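Local coordinates for protein probable glutamine synthetase (PDB 4HPP) that is of unestablished function but has the two-domain fold of the glutamine synthetase family and holds a magnesium ion in its catalytic domain, at residues I20-S25 against C39-A44; L35-G40 against D65-P70; Y91-L96 against A202-E207. One frame throughout, in Å; residues are numbered along the deposited sequence.

Interaction 1: residues I20-S25 against C39-A44; sequences ITRGRS and CGWVPA
Arg24 reaches across to the backbone of Gly40 and the rings of Trp41, and most of its side chain is used on the way. CB starts beside the sulfur of Cys39, with Arg24 CB 4.0 Å from Cys39 SG. CG lies anti to the carbonyl carbon (chi1 -79°), and the chain then runs extended to NE, which carries the guanidinium across to Gly40. The next methylene approaches a carbonyl, Arg24 CD standing 3.8 Å from Gly40 O. Arg24 NE then comes to the edge of the indole, 3.9 Å from Trp41 CE3; the guanidinium and ring planes are inclined by 49°, so the two groups do not stack. At the tip, Gly40 O sits over the centre of one guanidinium face, 3.0 Å from Arg24 CZ. From above the plane this carbonyl accepts no proper hydrogen bond from the three nitrogens, and the attraction is probably electrostatic. NH1 spends a proton in the plane instead: a water accepts from Arg24 NH1 at 2.9 Å and also from Gly40 N, bridging side chain and strand. Trp41 throws its six-membered ring back toward 20-25, its CG anti to the backbone N (chi1 -162°). There Trp41 CH2 meets Arg22 CB obliquely at 3.5 Å, and CZ3 lies near the CA of Gly23. The charged end of Arg22 turns elsewhere, to salt bridges with Asp16 and Asp52. The two strands are the outermost of their five-stranded sheet within this chain, yet the axes of 21-25 and 39-41 come within 8.0 Å, which implies a strongly curled sheet. Strand 9-15 pairs with 21-27, strand 66-78 flanks 39-41, and a second subunit adds backbone hydrogen bonds to 21-25 and packs Leu178 against Arg24.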
loop_
_atom_site.group_PDB
_atom_site.type_symbol
_atom_site.label_atom_id
_atom_site.label_comp_id
_atom_site.label_asym_id
_atom_site.label_seq_id
_atom_site.Cartn_x
_atom_site.Cartn_y
_atom_site.Cartn_z
ATOM N N ILE A 20 18.032 8.248 -34.349
ATOM C CA ILE A 20 17.498 7.138 -33.532
ATOM C C ILE A 20 18.392 5.895 -33.599
ATOM O O ILE A 20 18.853 5.517 -34.688
ATOM C CB ILE A 20 16.058 6.755 -33.980
ATOM C CG1 ILE A 20 15.031 7.787 -33.512
ATOM C CG2 ILE A 20 15.557 5.537 -33.221
ATOM C CD1 ILE A 20 15.239 9.156 -34.081
ATOM N N THR A 21 18.619 5.241 -32.452
ATOM C CA THR A 21 19.428 4.003 -32.354
ATOM C C THR A 21 18.491 2.836 -32.274
ATOM O O THR A 21 17.672 2.763 -31.348
ATOM C CB THR A 21 20.221 3.991 -31.055
ATOM O OG1 THR A 21 20.704 5.289 -30.857
ATOM C CG2 THR A 21 21.387 3.084 -31.061
ATOM N N ARG A 22 18.663 1.904 -33.203
ATOM C CA ARG A 22 17.759 0.809 -33.474
ATOM C C ARG A 22 18.573 -0.475 -33.550
ATOM O O ARG A 22 19.766 -0.418 -33.866
ATOM C CB ARG A 22 17.110 1.083 -34.821
ATOM C CG ARG A 22 16.090 2.230 -34.725
ATOM C CD ARG A 22 15.797 2.983 -36.020
ATOM N NE ARG A 22 14.380 3.238 -35.972
ATOM C CZ ARG A 22 13.737 4.399 -36.191
ATOM N NH1 ARG A 22 14.302 5.512 -36.619
ATOM N NH2 ARG A 22 12.453 4.404 -36.030
ATOM N N GLY A 23 17.959 -1.628 -33.264
ATOM C CA GLY A 23 18.647 -2.863 -33.514
ATOM C C GLY A 23 17.807 -4.052 -33.182
ATOM O O GLY A 23 16.574 -3.950 -33.113
ATOM N N ARG A 24 18.495 -5.179 -32.931
ATOM C CA ARG A 24 17.869 -6.471 -32.755
ATOM C C ARG A 24 18.705 -7.205 -31.774
ATOM O O ARG A 24 19.903 -6.956 -31.707
ATOM C CB ARG A 24 17.967 -7.263 -34.046
ATOM C CG ARG A 24 16.943 -6.849 -35.060
ATOM C CD ARG A 24 17.032 -7.685 -36.308
ATOM N NE ARG A 24 16.373 -6.984 -37.389
ATOM C CZ ARG A 24 16.194 -7.509 -38.590
ATOM N NH1 ARG A 24 16.654 -8.730 -38.807
ATOM N NH2 ARG A 24 15.582 -6.809 -39.563
ATOM N N SER A 25 18.137 -8.155 -31.041
ATOM C CA SER A 25 18.961 -8.783 -30.023
ATOM C C SER A 25 18.910 -10.293 -30.076
ATOM O O SER A 25 18.003 -10.889 -30.703
ATOM C CB SER A 25 18.578 -8.252 -28.640
ATOM O OG SER A 25 17.388 -8.880 -28.201
ATOM N N CYS A 39 23.301 -9.265 -37.979
ATOM C CA CYS A 39 21.852 -9.516 -38.078
ATOM C C CYS A 39 21.272 -8.818 -39.278
ATOM O O CYS A 39 21.825 -7.813 -39.740
ATOM C CB CYS A 39 21.113 -8.997 -36.838
ATOM S SG CYS A 39 21.066 -7.190 -36.639
ATOM N N GLY A 40 20.129 -9.301 -39.759
ATOM C CA GLY A 40 19.452 -8.654 -40.878
ATOM C C GLY A 40 19.068 -7.198 -40.605
ATOM O O GLY A 40 18.999 -6.762 -39.472
ATOM N N TRP A 41 18.855 -6.424 -41.657
ATOM C CA TRP A 41 18.356 -5.047 -41.520
ATOM C C TRP A 41 17.786 -4.656 -42.840
ATOM O O TRP A 41 18.142 -5.240 -43.860
ATOM C CB TRP A 41 19.508 -4.123 -41.114
ATOM C CG TRP A 41 19.052 -2.830 -40.542
ATOM C CD1 TRP A 41 19.200 -1.555 -41.082
ATOM C CD2 TRP A 41 18.278 -2.637 -39.302
ATOM N NE1 TRP A 41 18.607 -0.605 -40.261
ATOM C CE2 TRP A 41 18.060 -1.197 -39.170
ATOM C CE3 TRP A 41 17.809 -3.473 -38.314
ATOM C CZ2 TRP A 41 17.386 -0.662 -38.092
ATOM C CZ3 TRP A 41 17.154 -2.917 -37.231
ATOM C CH2 TRP A 41 16.925 -1.560 -37.128
ATOM N N VAL A 42 16.883 -3.694 -42.861
ATOM C CA VAL A 42 16.082 -3.377 -44.085
ATOM C C VAL A 42 16.530 -1.964 -44.504
ATOM O O VAL A 42 16.532 -1.063 -43.669
ATOM C CB VAL A 42 14.558 -3.485 -43.774
ATOM C CG1 VAL A 42 13.679 -2.910 -44.880
ATOM C CG2 VAL A 42 14.169 -4.931 -43.492
ATOM N N PRO A 43 16.971 -1.768 -45.769
ATOM C CA PRO A 43 17.481 -0.454 -46.190
ATOM C C PRO A 43 16.464 0.680 -46.017
ATOM O O PRO A 43 16.850 1.823 -45.687
ATOM C CB PRO A 43 17.759 -0.650 -47.679
ATOM C CG PRO A 43 17.902 -2.123 -47.866
ATOM C CD PRO A 43 16.868 -2.677 -46.924
ATOM N N ALA A 44 15.183 0.363 -46.219
ATOM C CA ALA A 44 14.117 1.367 -46.147
ATOM C C ALA A 44 13.950 1.993 -44.743
ATOM O O ALA A 44 13.308 3.064 -44.625
ATOM C CB ALA A 44 12.785 0.821 -46.678
HETATM O O HOH W 1 18.441 -10.861 -37.999
#

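Interaction 2: residues L35-G40 against D65-P70; sequences LASGCG and DLRLLP
Antiparallel pairing of Cys39 with Leu68 joins the short strand 39-41 to strand 66-78 at one margin of the N-terminal domain's sheet. The two residues form a hydrogen-bonded pair: Cys39 N gives to Leu68 O at 3.1 Å, and Leu68 N returns a bond to Cys39 O at 2.8 Å. Their side chains share a sheet face, where Cys39 SG rests 3.8 Å from Leu68 CB. Arg67 comes at the other strand by a different route. Bends at chi2 (-50°) and chi3 turn its CD and NE back toward Ser37 O. Arg67 NE donates to Ser37 O at 2.8 Å, slightly out of the guanidinium plane, and Arg67 NH2 adds a weak bond to the same oxygen. One guanidinium face lies against the peptide between Cys39 and Gly40. Gly38, with positive phi (59°), is where the chain leaves helical geometry and turns into the strand; its backbone fits closely, Gly38 CA making a CA-H...O contact of 3.2 Å with Leu68 O. Beyond it the contacts are van der Waals: Leu69 CD1 lies against the backbone, 3.5 Å from Ala36 O, and the apolar pair is Leu35 CD2 with Pro70 CG at 3.8 Å. Strand 89-97 borders 66-78 on the side away from 39-41, with Leu92 touching both Leu35 and Pro70. Phe12 of strand 9-15 covers Cys39, Leu68 and Pro70, while a second subunit packs Met176 on Cys39 and Val320 on Leu69.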
loop_
_atom_site.group_PDB
_atom_site.type_symbol
_atom_site.label_atom_id
_atom_site.label_comp_id
_atom_site.label_asym_id
_atom_site.label_seq_id
_atom_site.Cartn_x
_atom_site.Cartn_y
_atom_site.Cartn_z
ATOM N N LEU A 35 28.474 -12.783 -34.386
ATOM C CA LEU A 35 29.378 -11.674 -34.708
ATOM C C LEU A 35 29.790 -11.534 -36.189
ATOM O O LEU A 35 29.857 -10.409 -36.694
ATOM C CB LEU A 35 30.621 -11.693 -33.820
ATOM C CG LEU A 35 30.614 -11.070 -32.422
ATOM C CD1 LEU A 35 31.986 -11.301 -31.777
ATOM C CD2 LEU A 35 30.286 -9.593 -32.470
ATOM N N ALA A 36 30.060 -12.645 -36.877
ATOM C CA ALA A 36 30.520 -12.584 -38.280
ATOM C C ALA A 36 29.440 -12.207 -39.313
ATOM O O ALA A 36 29.747 -11.530 -40.321
ATOM C CB ALA A 36 31.231 -13.876 -38.686
ATOM N N SER A 37 28.204 -12.647 -39.064
ATOM C CA SER A 37 27.073 -12.416 -39.971
ATOM C C SER A 37 26.326 -11.144 -39.575
ATOM O O SER A 37 25.567 -10.608 -40.357
ATOM C CB SER A 37 26.064 -13.595 -39.872
ATOM O OG SER A 37 25.519 -13.711 -38.531
ATOM N N GLY A 38 26.512 -10.708 -38.329
ATOM C CA GLY A 38 25.675 -9.694 -37.718
ATOM C C GLY A 38 24.249 -10.191 -37.722
ATOM O O GLY A 38 24.034 -11.392 -37.525
ATOM N N CYS A 39 23.301 -9.265 -37.979
ATOM C CA CYS A 39 21.852 -9.516 -38.078
ATOM C C CYS A 39 21.272 -8.818 -39.278
ATOM O O CYS A 39 21.825 -7.813 -39.740
ATOM C CB CYS A 39 21.113 -8.997 -36.838
ATOM S SG CYS A 39 21.066 -7.190 -36.639
ATOM N N GLY A 40 20.129 -9.301 -39.759
ATOM C CA GLY A 40 19.452 -8.654 -40.878
ATOM C C GLY A 40 19.068 -7.198 -40.605
ATOM O O GLY A 40 18.999 -6.762 -39.472
ATOM N N ASP A 65 17.660 -6.467 -48.991
ATOM C CA ASP A 65 18.050 -6.157 -47.601
ATOM C C ASP A 65 19.552 -6.350 -47.161
ATOM O O ASP A 65 20.337 -6.991 -47.855
ATOM C CB ASP A 65 17.027 -6.735 -46.594
ATOM C CG ASP A 65 16.847 -8.243 -46.702
ATOM O OD1 ASP A 65 17.133 -8.838 -47.771
ATOM O OD2 ASP A 65 16.387 -8.827 -45.691
ATOM N N LEU A 66 19.920 -5.761 -46.018
ATOM C CA LEU A 66 21.318 -5.557 -45.607
ATOM C C LEU A 66 21.734 -6.384 -44.379
ATOM O O LEU A 66 20.902 -6.998 -43.723
ATOM C CB LEU A 66 21.518 -4.077 -45.241
ATOM C CG LEU A 66 21.260 -2.961 -46.248
ATOM C CD1 LEU A 66 21.011 -1.648 -45.547
ATOM C CD2 LEU A 66 22.427 -2.819 -47.191
ATOM N N ARG A 67 23.030 -6.348 -44.047
ATOM C CA ARG A 67 23.522 -6.881 -42.790
ATOM C C ARG A 67 23.964 -5.742 -41.904
ATOM O O ARG A 67 24.570 -4.828 -42.394
ATOM C CB ARG A 67 24.730 -7.776 -42.985
ATOM C CG ARG A 67 24.510 -8.990 -43.841
ATOM C CD ARG A 67 23.294 -9.795 -43.425
ATOM N NE ARG A 67 23.381 -10.320 -42.069
ATOM C CZ ARG A 67 22.468 -11.130 -41.549
ATOM N NH1 ARG A 67 21.432 -11.494 -42.293
ATOM N NH2 ARG A 67 22.575 -11.560 -40.297
ATOM N N LEU A 68 23.653 -5.837 -40.605
ATOM C CA LEU A 68 24.116 -4.936 -39.578
ATOM C C LEU A 68 25.223 -5.688 -38.853
ATOM O O LEU A 68 24.957 -6.643 -38.097
ATOM C CB LEU A 68 22.995 -4.608 -38.576
ATOM C CG LEU A 68 23.409 -3.675 -37.424
ATOM C CD1 LEU A 68 24.170 -2.469 -37.988
ATOM C CD2 LEU A 68 22.265 -3.191 -36.523
ATOM N N LEU A 69 26.447 -5.237 -39.078
ATOM C CA LEU A 69 27.645 -5.988 -38.695
ATOM C C LEU A 69 28.298 -5.351 -37.467
ATOM O O LEU A 69 28.975 -4.337 -37.603
ATOM C CB LEU A 69 28.639 -5.956 -39.858
ATOM C CG LEU A 69 29.401 -7.251 -40.141
ATOM C CD1 LEU A 69 28.432 -8.314 -40.609
ATOM C CD2 LEU A 69 30.462 -6.987 -41.199
ATOM N N PRO A 70 28.071 -5.917 -36.269
ATOM C CA PRO A 70 28.614 -5.363 -35.009
ATOM C C PRO A 70 30.143 -5.222 -35.055
ATOM O O PRO A 70 30.847 -6.133 -35.502
ATOM C CB PRO A 70 28.217 -6.402 -33.952
ATOM C CG PRO A 70 27.922 -7.639 -34.741
ATOM C CD PRO A 70 27.354 -7.179 -36.054
#

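Interaction 3: residues Y91-L96 against A202-E207; sequences YLHGNL and AVNVRE
The rings of Tyr91 and His93 both turn an edge to the side-chain amide of Asn204, and their donor atoms reach its oxygen from opposite sides of the amide plane. That plane makes 56° with the phenol ring and 58° with the imidazole, so neither ring stacks on the amide. All the polar contact converges on one atom. Tyr91 OH gives its proton to Asn204 OD1 at 2.7 Å, and His93 NE2 gives its own to Asn204 OD1 at 2.9 Å. Each donor stands well out of the carbonyl plane, the hydroxyl on one side and the imidazole nitrogen on the other. Seen from the histidine, however, the oxygen lies in the ring plane. A second neighbour shares that imidazole edge: Val203 CG1 meets His93 CE1 tip to tip at 3.7 Å. Asn204 places its CG anti to the carbonyl carbon (chi1 -67°), which sets CG on the side of the two rings; OD1 then points between their donor atoms. Two donors grip a buried oxygen, satisfying it and fixing which end of the amide faces the strand. The phenol also brushes the helix one turn on, Tyr91 OH lying 4.3 Å from Glu207 CB; the carboxylate of Glu207 is engaged by Arg210. Val13 and Val76 of the neighbouring strands pack on Tyr91, as does Leu150 of a second subunit. Tyr91 and His93 project from the same side of strand 89-97, with Leu92 between them pointing the other way. The contact is alpha/beta packing at a domain junction: the N-terminal sheet lies on helix 196-216 of the catalytic domain, the two-domain arrangement of the glutamine synthetase family.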
loop_
_atom_site.group_PDB
_atom_site.type_symbol
_atom_site.label_atom_id
_atom_site.label_comp_id
_atom_site.label_asym_id
_atom_site.label_seq_id
_atom_site.Cartn_x
_atom_site.Cartn_y
_atom_site.Cartn_z
ATOM N N TYR A 91 25.135 -4.187 -25.698
ATOM C CA TYR A 91 24.949 -4.010 -27.158
ATOM C C TYR A 91 26.248 -3.531 -27.779
ATOM O O TYR A 91 27.113 -3.031 -27.072
ATOM C CB TYR A 91 23.816 -2.964 -27.477
ATOM C CG TYR A 91 24.208 -1.587 -27.024
ATOM C CD1 TYR A 91 24.980 -0.748 -27.825
ATOM C CD2 TYR A 91 23.827 -1.123 -25.775
ATOM C CE1 TYR A 91 25.338 0.547 -27.382
ATOM C CE2 TYR A 91 24.156 0.158 -25.333
ATOM C CZ TYR A 91 24.937 0.985 -26.128
ATOM O OH TYR A 91 25.303 2.231 -25.635
ATOM N N LEU A 92 26.342 -3.683 -29.094
ATOM C CA LEU A 92 27.474 -3.298 -29.923
ATOM C C LEU A 92 26.996 -2.453 -31.124
ATOM O O LEU A 92 25.949 -2.750 -31.740
ATOM C CB LEU A 92 28.141 -4.550 -30.517
ATOM C CG LEU A 92 28.756 -5.606 -29.624
ATOM C CD1 LEU A 92 27.711 -6.605 -29.179
ATOM C CD2 LEU A 92 29.873 -6.343 -30.347
ATOM N N HIS A 93 27.781 -1.432 -31.472
ATOM C CA HIS A 93 27.542 -0.622 -32.642
ATOM C C HIS A 93 27.999 -1.403 -33.833
ATOM O O HIS A 93 28.985 -2.161 -33.757
ATOM C CB HIS A 93 28.292 0.677 -32.567
ATOM C CG HIS A 93 28.000 1.460 -31.337
ATOM N ND1 HIS A 93 27.148 2.517 -31.336
ATOM C CD2 HIS A 93 28.481 1.323 -30.020
ATOM C CE1 HIS A 93 27.067 3.023 -30.067
ATOM N NE2 HIS A 93 27.886 2.290 -29.261
ATOM N N GLY A 94 27.284 -1.236 -34.943
ATOM C CA GLY A 94 27.571 -1.995 -36.114
ATOM C C GLY A 94 27.565 -1.076 -37.307
ATOM O O GLY A 94 27.012 0.051 -37.259
ATOM N N ASN A 95 28.196 -1.556 -38.375
ATOM C CA ASN A 95 28.104 -0.897 -39.667
ATOM C C ASN A 95 27.152 -1.723 -40.573
ATOM O O ASN A 95 27.109 -2.954 -40.449
ATOM C CB ASN A 95 29.487 -0.759 -40.314
ATOM C CG ASN A 95 30.588 -0.336 -39.342
ATOM O OD1 ASN A 95 30.419 0.559 -38.509
ATOM N ND2 ASN A 95 31.746 -0.983 -39.462
ATOM N N LEU A 96 26.397 -1.037 -41.444
ATOM C CA LEU A 96 25.513 -1.630 -42.461
ATOM C C LEU A 96 26.232 -1.924 -43.767
ATOM O O LEU A 96 26.938 -1.062 -44.321
ATOM C CB LEU A 96 24.352 -0.685 -42.757
ATOM C CG LEU A 96 23.371 -0.409 -41.618
ATOM C CD1 LEU A 96 22.338 0.638 -42.014
ATOM C CD2 LEU A 96 22.629 -1.674 -41.236
ATOM N N ALA A 202 28.980 9.551 -27.917
ATOM C CA ALA A 202 27.835 10.426 -27.902
ATOM C C ALA A 202 26.594 9.529 -27.845
ATOM O O ALA A 202 25.744 9.714 -26.995
ATOM C CB ALA A 202 27.845 11.307 -29.115
ATOM N N VAL A 203 26.542 8.471 -28.653
ATOM C CA VAL A 203 25.347 7.586 -28.645
ATOM C C VAL A 203 25.198 6.888 -27.272
ATOM O O VAL A 203 24.119 6.942 -26.651
ATOM C CB VAL A 203 25.372 6.530 -29.787
ATOM C CG1 VAL A 203 24.297 5.449 -29.575
ATOM C CG2 VAL A 203 25.242 7.195 -31.145
ATOM N N ASN A 204 26.282 6.262 -26.808
ATOM C CA ASN A 204 26.322 5.640 -25.495
ATOM C C ASN A 204 25.872 6.553 -24.368
ATOM O O ASN A 204 25.059 6.150 -23.517
ATOM C CB ASN A 204 27.736 5.219 -25.153
ATOM C CG ASN A 204 28.253 4.116 -26.024
ATOM O OD1 ASN A 204 27.510 3.350 -26.604
ATOM N ND2 ASN A 204 29.554 4.030 -26.107
ATOM N N VAL A 205 26.393 7.773 -24.332
ATOM C CA VAL A 205 25.909 8.736 -23.309
ATOM C C VAL A 205 24.374 8.938 -23.362
ATOM O O VAL A 205 23.734 9.068 -22.306
ATOM C CB VAL A 205 26.623 10.109 -23.358
ATOM C CG1 VAL A 205 25.881 11.125 -22.538
ATOM C CG2 VAL A 205 28.071 9.998 -22.880
ATOM N N ARG A 206 23.779 8.930 -24.559
ATOM C CA ARG A 206 22.344 9.154 -24.638
ATOM C C ARG A 206 21.539 7.917 -24.228
ATOM O O ARG A 206 20.462 8.022 -23.529
ATOM C CB ARG A 206 21.975 9.533 -26.055
ATOM C CG ARG A 206 22.541 10.867 -26.455
ATOM C CD ARG A 206 22.848 10.886 -27.950
ATOM N NE ARG A 206 23.424 12.180 -28.317
ATOM C CZ ARG A 206 23.260 12.792 -29.496
ATOM N NH1 ARG A 206 22.498 12.201 -30.422
ATOM N NH2 ARG A 206 23.865 13.987 -29.733
ATOM N N GLU A 207 22.019 6.752 -24.694
ATOM C CA GLU A 207 21.253 5.576 -24.531
ATOM C C GLU A 207 21.280 5.118 -23.061
ATOM O O GLU A 207 20.247 4.626 -22.526
ATOM C CB GLU A 207 21.677 4.537 -25.555
ATOM C CG GLU A 207 21.275 4.966 -26.963
ATOM C CD GLU A 207 19.774 5.128 -27.064
ATOM O OE1 GLU A 207 19.324 6.136 -27.595
ATOM O OE2 GLU A 207 19.050 4.226 -26.615
#

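From the N terminus, interaction 1 opens at 20-25 and closes at 39-44, drawing the sheet's two outer strands together. Interaction 2 begins at 35-40, before that loop is complete, so the two overlap and share Cys39 and Gly40; it closes at 65-70. The pairing of 39-41 with 66-78 continues in a probable hydrogen bond from Leu66 N to Trp41 O. Interaction 3 starts later, at 91-96, and closes only at 202-207, making the long connection from the N-terminal sheet to the catalytic domain. Leu69 N probably bonds Asn95 O, linking interactions 2 and 3, while Trp41 packs on Leu96 and Thr21 on Val203. All three touch a second subunit.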